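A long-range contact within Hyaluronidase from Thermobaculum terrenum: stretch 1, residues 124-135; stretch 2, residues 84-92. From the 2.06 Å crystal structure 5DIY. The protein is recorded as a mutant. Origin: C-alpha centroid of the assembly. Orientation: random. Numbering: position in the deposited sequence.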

ATOM      1  N   ASP C 124      22.430  -2.112 -15.208  1.00 50.12           N
ATOM      2  CA  ASP C 124      23.526  -1.777 -16.120  1.00 52.29           C
ATOM      3  C   ASP C 124      22.991  -1.509 -17.524  1.00 51.17           C
ATOM      4  O   ASP C 124      21.836  -1.821 -17.826  1.00 50.45           O
ATOM      5  CB  ASP C 124      24.585  -2.896 -16.137  1.00 55.99           C
ATOM      6  CG  ASP C 124      23.977  -4.295 -16.138  1.00 58.26           C
ATOM      7  OD1 ASP C 124      22.841  -4.470 -16.635  1.00 60.18           O
ATOM      8  OD2 ASP C 124      24.640  -5.221 -15.625  1.00 62.44           O
ATOM      9  N   LEU C 125      23.850  -0.939 -18.369  1.00 48.69           N
ATOM     10  CA  LEU C 125      23.474  -0.500 -19.712  1.00 47.28           C
ATOM     11  C   LEU C 125      23.226  -1.687 -20.653  1.00 47.51           C
ATOM     12  O   LEU C 125      24.082  -2.558 -20.807  1.00 48.00           O
ATOM     13  CB  LEU C 125      24.549   0.429 -20.294  1.00 46.03           C
ATOM     14  CG  LEU C 125      24.768   1.744 -19.531  1.00 45.69           C
ATOM     15  CD1 LEU C 125      26.092   2.391 -19.909  1.00 46.18           C
ATOM     16  CD2 LEU C 125      23.615   2.711 -19.769  1.00 45.39           C
ATOM     17  N   ILE C 126      22.049  -1.695 -21.274  1.00 47.25           N
ATOM     18  CA  ILE C 126      21.606  -2.779 -22.157  1.00 47.78           C
ATOM     19  C   ILE C 126      22.285  -2.712 -23.528  1.00 47.18           C
ATOM     20  O   ILE C 126      22.708  -3.743 -24.057  1.00 48.61           O
ATOM     21  CB  ILE C 126      20.058  -2.759 -22.324  1.00 48.01           C
ATOM     22  CG1 ILE C 126      19.384  -3.076 -20.982  1.00 48.53           C
ATOM     23  CG2 ILE C 126      19.587  -3.750 -23.385  1.00 48.57           C
ATOM     24  CD1 ILE C 126      17.895  -2.788 -20.943  1.00 48.99           C
ATOM     25  N   HIS C 127      22.391  -1.509 -24.088  1.00 45.81           N
ATOM     26  CA  HIS C 127      22.846  -1.325 -25.466  1.00 44.58           C
ATOM     27  C   HIS C 127      24.347  -1.042 -25.542  1.00 45.42           C
ATOM     28  O   HIS C 127      24.892  -0.300 -24.716  1.00 43.91           O
ATOM     29  CB  HIS C 127      22.072  -0.186 -26.119  1.00 44.36           C
ATOM     30  CG  HIS C 127      20.586  -0.336 -26.029  1.00 43.55           C
ATOM     31  ND1 HIS C 127      19.849  -1.014 -26.975  1.00 43.69           N
ATOM     32  CD2 HIS C 127      19.700   0.108 -25.108  1.00 42.99           C
ATOM     33  CE1 HIS C 127      18.572  -0.982 -26.641  1.00 43.60           C
ATOM     34  NE2 HIS C 127      18.454  -0.306 -25.512  1.00 43.75           N
ATOM     35  N   GLU C 128      24.999  -1.630 -26.550  1.00 44.94           N
ATOM     36  CA  GLU C 128      26.447  -1.474 -26.777  1.00 44.91           C
ATOM     37  C   GLU C 128      26.850  -0.017 -27.034  1.00 44.05           C
ATOM     38  O   GLU C 128      27.844   0.466 -26.487  1.00 43.52           O
ATOM     39  CB  GLU C 128      26.894  -2.358 -27.954  1.00 45.07           C
ATOM     40  CG  GLU C 128      28.394  -2.394 -28.202  1.00 45.24           C
ATOM     41  N   GLU C 129      26.077   0.665 -27.875  1.00 44.78           N
ATOM     42  CA  GLU C 129      26.295   2.093 -28.177  1.00 46.24           C
ATOM     43  C   GLU C 129      26.292   3.010 -26.936  1.00 44.76           C
ATOM     44  O   GLU C 129      26.988   4.030 -26.918  1.00 42.61           O
ATOM     45  CB  GLU C 129      25.312   2.608 -29.255  1.00 49.58           C
ATOM     46  CG  GLU C 129      23.828   2.302 -29.037  1.00 52.98           C
ATOM     47  CD  GLU C 129      23.362   1.001 -29.699  1.00 54.98           C
ATOM     48  OE1 GLU C 129      23.838  -0.084 -29.290  1.00 54.32           O
ATOM     49  OE2 GLU C 129      22.515   1.060 -30.620  1.00 57.33           O
ATOM     50  N   ASP C 130      25.524   2.638 -25.909  1.00 42.90           N
ATOM     51  CA  ASP C 130      25.534   3.346 -24.622  1.00 42.49           C
ATOM     52  C   ASP C 130      26.744   2.987 -23.764  1.00 43.37           C
ATOM     53  O   ASP C 130      27.274   3.850 -23.063  1.00 42.57           O
ATOM     54  CB  ASP C 130      24.246   3.076 -23.835  1.00 41.46           C
ATOM     55  CG  ASP C 130      23.030   3.729 -24.457  1.00 39.60           C
ATOM     56  OD1 ASP C 130      23.172   4.696 -25.233  1.00 39.07           O
ATOM     57  OD2 ASP C 130      21.909   3.284 -24.155  1.00 39.29           O
ATOM     58  N   ARG C 131      27.170   1.725 -23.809  1.00 45.07           N
ATOM     59  CA  ARG C 131      28.429   1.306 -23.167  1.00 46.07           C
ATOM     60  C   ARG C 131      29.667   1.980 -23.778  1.00 46.01           C
ATOM     61  O   ARG C 131      30.657   2.189 -23.080  1.00 44.94           O
ATOM     62  CB  ARG C 131      28.596  -0.228 -23.176  1.00 48.13           C
ATOM     63  CG  ARG C 131      28.418  -0.867 -21.807  1.00 49.43           C
ATOM     64  CD  ARG C 131      28.382  -2.387 -21.871  1.00 49.99           C
ATOM     65  NE  ARG C 131      27.031  -2.870 -22.177  1.00 51.12           N
ATOM     66  CZ  ARG C 131      26.622  -3.440 -23.316  1.00 51.84           C
ATOM     67  NH1 ARG C 131      27.445  -3.666 -24.342  1.00 52.12           N
ATOM     68  NH2 ARG C 131      25.349  -3.811 -23.424  1.00 52.66           N
ATOM     69  N   ASN C 132      29.608   2.299 -25.072  1.00 48.01           N
ATOM     70  CA  ASN C 132      30.662   3.079 -25.744  1.00 48.47           C
ATOM     71  C   ASN C 132      30.624   4.570 -25.393  1.00 47.62           C
ATOM     72  O   ASN C 132      31.662   5.235 -25.407  1.00 49.16           O
ATOM     73  CB  ASN C 132      30.574   2.912 -27.267  1.00 49.25           C
ATOM     74  CG  ASN C 132      30.767   1.469 -27.720  1.00 51.17           C
ATOM     75  OD1 ASN C 132      31.294   0.630 -26.983  1.00 53.61           O
ATOM     76  ND2 ASN C 132      30.333   1.171 -28.939  1.00 51.73           N
ATOM     77  N   SER C 133      29.434   5.088 -25.086  1.00 45.31           N
ATOM     78  CA  SER C 133      29.241   6.504 -24.766  1.00 43.78           C
ATOM     79  C   SER C 133      29.355   6.858 -23.277  1.00 43.12           C
ATOM     80  O   SER C 133      29.680   8.003 -22.958  1.00 42.78           O
ATOM     81  CB  SER C 133      27.880   6.970 -25.280  1.00 43.21           C
ATOM     82  OG  SER C 133      27.717   6.638 -26.644  1.00 42.96           O
ATOM     83  N   TYR C 134      29.076   5.905 -22.379  1.00 41.93           N
ATOM     84  CA  TYR C 134      29.022   6.178 -20.927  1.00 41.27           C
ATOM     85  C   TYR C 134      29.690   5.080 -20.096  1.00 41.53           C
ATOM     86  O   TYR C 134      29.628   3.902 -20.450  1.00 41.21           O
ATOM     87  CB  TYR C 134      27.564   6.323 -20.454  1.00 40.57           C
ATOM     88  CG  TYR C 134      26.699   7.217 -21.317  1.00 39.18           C
ATOM     89  CD1 TYR C 134      26.848   8.605 -21.293  1.00 38.52           C
ATOM     90  CD2 TYR C 134      25.726   6.675 -22.159  1.00 38.71           C
ATOM     91  CE1 TYR C 134      26.056   9.424 -22.087  1.00 38.10           C
ATOM     92  CE2 TYR C 134      24.928   7.484 -22.953  1.00 38.04           C
ATOM     93  CZ  TYR C 134      25.096   8.853 -22.916  1.00 37.99           C
ATOM     94  OH  TYR C 134      24.304   9.643 -23.709  1.00 37.91           O
ATOM     95  N   SER C 135      30.295   5.479 -18.977  1.00 41.63           N
ATOM     96  CA  SER C 135      30.909   4.539 -18.026  1.00 41.90           C
ATOM     97  C   SER C 135      29.896   3.736 -17.205  1.00 41.32           C
ATOM     98  O   SER C 135      30.203   2.624 -16.771  1.00 43.19           O
ATOM     99  CB  SER C 135      31.850   5.275 -17.062  1.00 41.66           C
ATOM    100  OG  SER C 135      32.971   5.794 -17.748  1.00 42.39           O
TER
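Stretch 2, residues 84-92: PGLSLVYSS

Stretch 2 lies on stretch 1 as an irregular segment without regular helix or strand, and its closing part is a type I beta turn from Val89 to Ser92, held by the backbone hydrogen bond from Ser92 N to Val89 O (3.2 Å). The two segments run in the same general sense: the nearest CA atoms pair Ile126 with Ser87 (CA to CA 7.8 Å), His127 with Val89 (CA to CA 6.5 Å) and Asp130 with Ser91 (CA to CA 5.7 Å), so the chains draw closer toward the turn. Together they bury 466 Å², and Ser91, His127, Val89 and Tyr90 are covered most.

Ser91 points its CA-to-CB bond toward stretch 1 and has 68 Å² covered by it. Asp130, near the start of the helix of stretch 1, receives the turn with its carboxylate: Ser91 N donates to Asp130 OD1 (2.8 Å, 161°), Ser91 OG donates to the same Asp130 OD1 (2.7 Å), and Tyr90 N donates to Asp130 OD2 (2.9 Å, 141°). Both carboxylate oxygens are thus engaged by consecutive residues, and the acid satisfies two backbone NH groups of the turn. Ser91 CB also rests against Ser133 OG (3.4 Å), a hydroxyl that donates to Glu129 O (2.7 Å), while Ser91 CA approaches Tyr134 OH (3.4 Å).

His127, at the N-cap position of the helix, gives up 58 Å². Its ring is covered on one face by Val89, whose CG2 stands 3.6 Å from the centroid of the His127 ring and only 6° off the normal, a CH-pi contact. The same side chain reaches the backbone before the turn: His127 NE2 donates a weak hydrogen bond to Ser87 O (3.2 Å, 130°), and His127 CD2 lies 3.3 Å from Leu88 O. Val89, with its CA-to-CB bond sideways, also packs its CG1 against Glu129 CG (3.4 Å), and Val89 CG1 lies 3.6 Å from Asp130 OD1.

The CA-to-CB bond of Tyr90 points toward stretch 1, and the residue is buried. Asp130 OD2 lies at the edge of its ring, near the ring plane, 3.6 Å from Tyr90 CD2. Apolar contacts add to this: Leu125 CD2 meets Tyr90 CD2 (4.0 Å), and Tyr134 CE2 meets Tyr90 CB (3.9 Å). Earlier in stretch 2, Leu86, Ser87 and Leu88 direct their CA-to-CB bonds away and offer mainly backbone, as where Ile126 CD1 abuts Leu86 O (3.4 Å).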

ATOM      1  N   PRO C  84      10.815   5.072 -20.053  1.00 30.31           N
ATOM      2  CA  PRO C  84      11.453   4.526 -21.250  1.00 30.76           C
ATOM      3  C   PRO C  84      12.624   3.564 -21.010  1.00 32.29           C
ATOM      4  O   PRO C  84      13.185   3.041 -21.980  1.00 31.65           O
ATOM      5  CB  PRO C  84      11.969   5.790 -21.938  1.00 30.74           C
ATOM      6  CG  PRO C  84      12.398   6.645 -20.796  1.00 30.58           C
ATOM      7  CD  PRO C  84      11.430   6.362 -19.672  1.00 30.23           C
ATOM      8  N   GLY C  85      12.961   3.307 -19.745  1.00 32.45           N
ATOM      9  CA  GLY C  85      14.218   2.661 -19.385  1.00 32.67           C
ATOM     10  C   GLY C  85      14.381   1.180 -19.693  1.00 32.76           C
ATOM     11  O   GLY C  85      15.490   0.661 -19.569  1.00 32.79           O
ATOM     12  N   LEU C  86      13.306   0.493 -20.076  1.00 32.63           N
ATOM     13  CA  LEU C  86      13.412  -0.921 -20.461  1.00 33.51           C
ATOM     14  C   LEU C  86      14.091  -1.093 -21.814  1.00 33.60           C
ATOM     15  O   LEU C  86      14.762  -2.097 -22.031  1.00 33.84           O
ATOM     16  CB  LEU C  86      12.038  -1.607 -20.495  1.00 33.17           C
ATOM     17  CG  LEU C  86      11.235  -1.651 -19.198  1.00 32.71           C
ATOM     18  CD1 LEU C  86       9.828  -2.163 -19.472  1.00 32.78           C
ATOM     19  CD2 LEU C  86      11.934  -2.517 -18.163  1.00 32.78           C
ATOM     20  N   SER C  87      13.902  -0.129 -22.717  1.00 35.41           N
ATOM     21  CA  SER C  87      14.456  -0.205 -24.082  1.00 35.15           C
ATOM     22  C   SER C  87      15.149   1.067 -24.611  1.00 35.16           C
ATOM     23  O   SER C  87      15.592   1.074 -25.755  1.00 37.68           O
ATOM     24  CB  SER C  87      13.343  -0.618 -25.046  1.00 35.21           C
ATOM     25  OG  SER C  87      12.286   0.326 -25.030  1.00 35.99           O
ATOM     26  N   LEU C  88      15.276   2.119 -23.803  1.00 34.73           N
ATOM     27  CA  LEU C  88      15.870   3.378 -24.276  1.00 35.06           C
ATOM     28  C   LEU C  88      17.346   3.211 -24.617  1.00 34.09           C
ATOM     29  O   LEU C  88      18.103   2.639 -23.838  1.00 33.02           O
ATOM     30  CB  LEU C  88      15.728   4.490 -23.225  1.00 35.26           C
ATOM     31  CG  LEU C  88      16.445   5.831 -23.445  1.00 35.74           C
ATOM     32  CD1 LEU C  88      15.967   6.493 -24.726  1.00 36.27           C
ATOM     33  CD2 LEU C  88      16.224   6.758 -22.260  1.00 34.60           C
ATOM     34  N   VAL C  89      17.732   3.719 -25.784  1.00 35.18           N
ATOM     35  CA  VAL C  89      19.135   3.931 -26.125  1.00 35.01           C
ATOM     36  C   VAL C  89      19.456   5.366 -25.699  1.00 34.25           C
ATOM     37  O   VAL C  89      19.100   6.323 -26.390  1.00 32.54           O
ATOM     38  CB  VAL C  89      19.413   3.714 -27.633  1.00 36.16           C
ATOM     39  CG1 VAL C  89      20.916   3.679 -27.898  1.00 36.58           C
ATOM     40  CG2 VAL C  89      18.757   2.427 -28.121  1.00 36.16           C
ATOM     41  N   TYR C  90      20.110   5.501 -24.546  1.00 33.93           N
ATOM     42  CA  TYR C  90      20.385   6.810 -23.937  1.00 34.81           C
ATOM     43  C   TYR C  90      21.151   7.772 -24.855  1.00 35.96           C
ATOM     44  O   TYR C  90      20.821   8.954 -24.918  1.00 35.62           O
ATOM     45  CB  TYR C  90      21.143   6.642 -22.614  1.00 34.65           C
ATOM     46  CG  TYR C  90      20.318   6.030 -21.503  1.00 34.55           C
ATOM     47  CD1 TYR C  90      19.434   6.809 -20.758  1.00 34.42           C
ATOM     48  CD2 TYR C  90      20.416   4.672 -21.197  1.00 34.43           C
ATOM     49  CE1 TYR C  90      18.674   6.256 -19.743  1.00 34.00           C
ATOM     50  CE2 TYR C  90      19.662   4.110 -20.181  1.00 34.16           C
ATOM     51  CZ  TYR C  90      18.790   4.904 -19.457  1.00 34.38           C
ATOM     52  OH  TYR C  90      18.039   4.351 -18.447  1.00 34.26           O
ATOM     53  N   SER C  91      22.150   7.254 -25.571  1.00 38.04           N
ATOM     54  CA  SER C  91      23.010   8.069 -26.449  1.00 38.54           C
ATOM     55  C   SER C  91      22.394   8.418 -27.809  1.00 39.15           C
ATOM     56  O   SER C  91      22.945   9.260 -28.523  1.00 40.14           O
ATOM     57  CB  SER C  91      24.359   7.370 -26.673  1.00 38.20           C
ATOM     58  OG  SER C  91      24.181   6.101 -27.279  1.00 37.75           O
ATOM     59  N   SER C  92      21.275   7.785 -28.165  1.00 38.84           N
ATOM     60  CA  SER C  92      20.662   7.966 -29.485  1.00 38.87           C
ATOM     61  C   SER C  92      19.892   9.268 -29.579  1.00 40.92           C
ATOM     62  O   SER C  92      18.919   9.470 -28.851  1.00 40.78           O
ATOM     63  CB  SER C  92      19.712   6.811 -29.810  1.00 38.54           C
ATOM     64  OG  SER C  92      18.931   7.100 -30.959  1.00 38.18           O
TER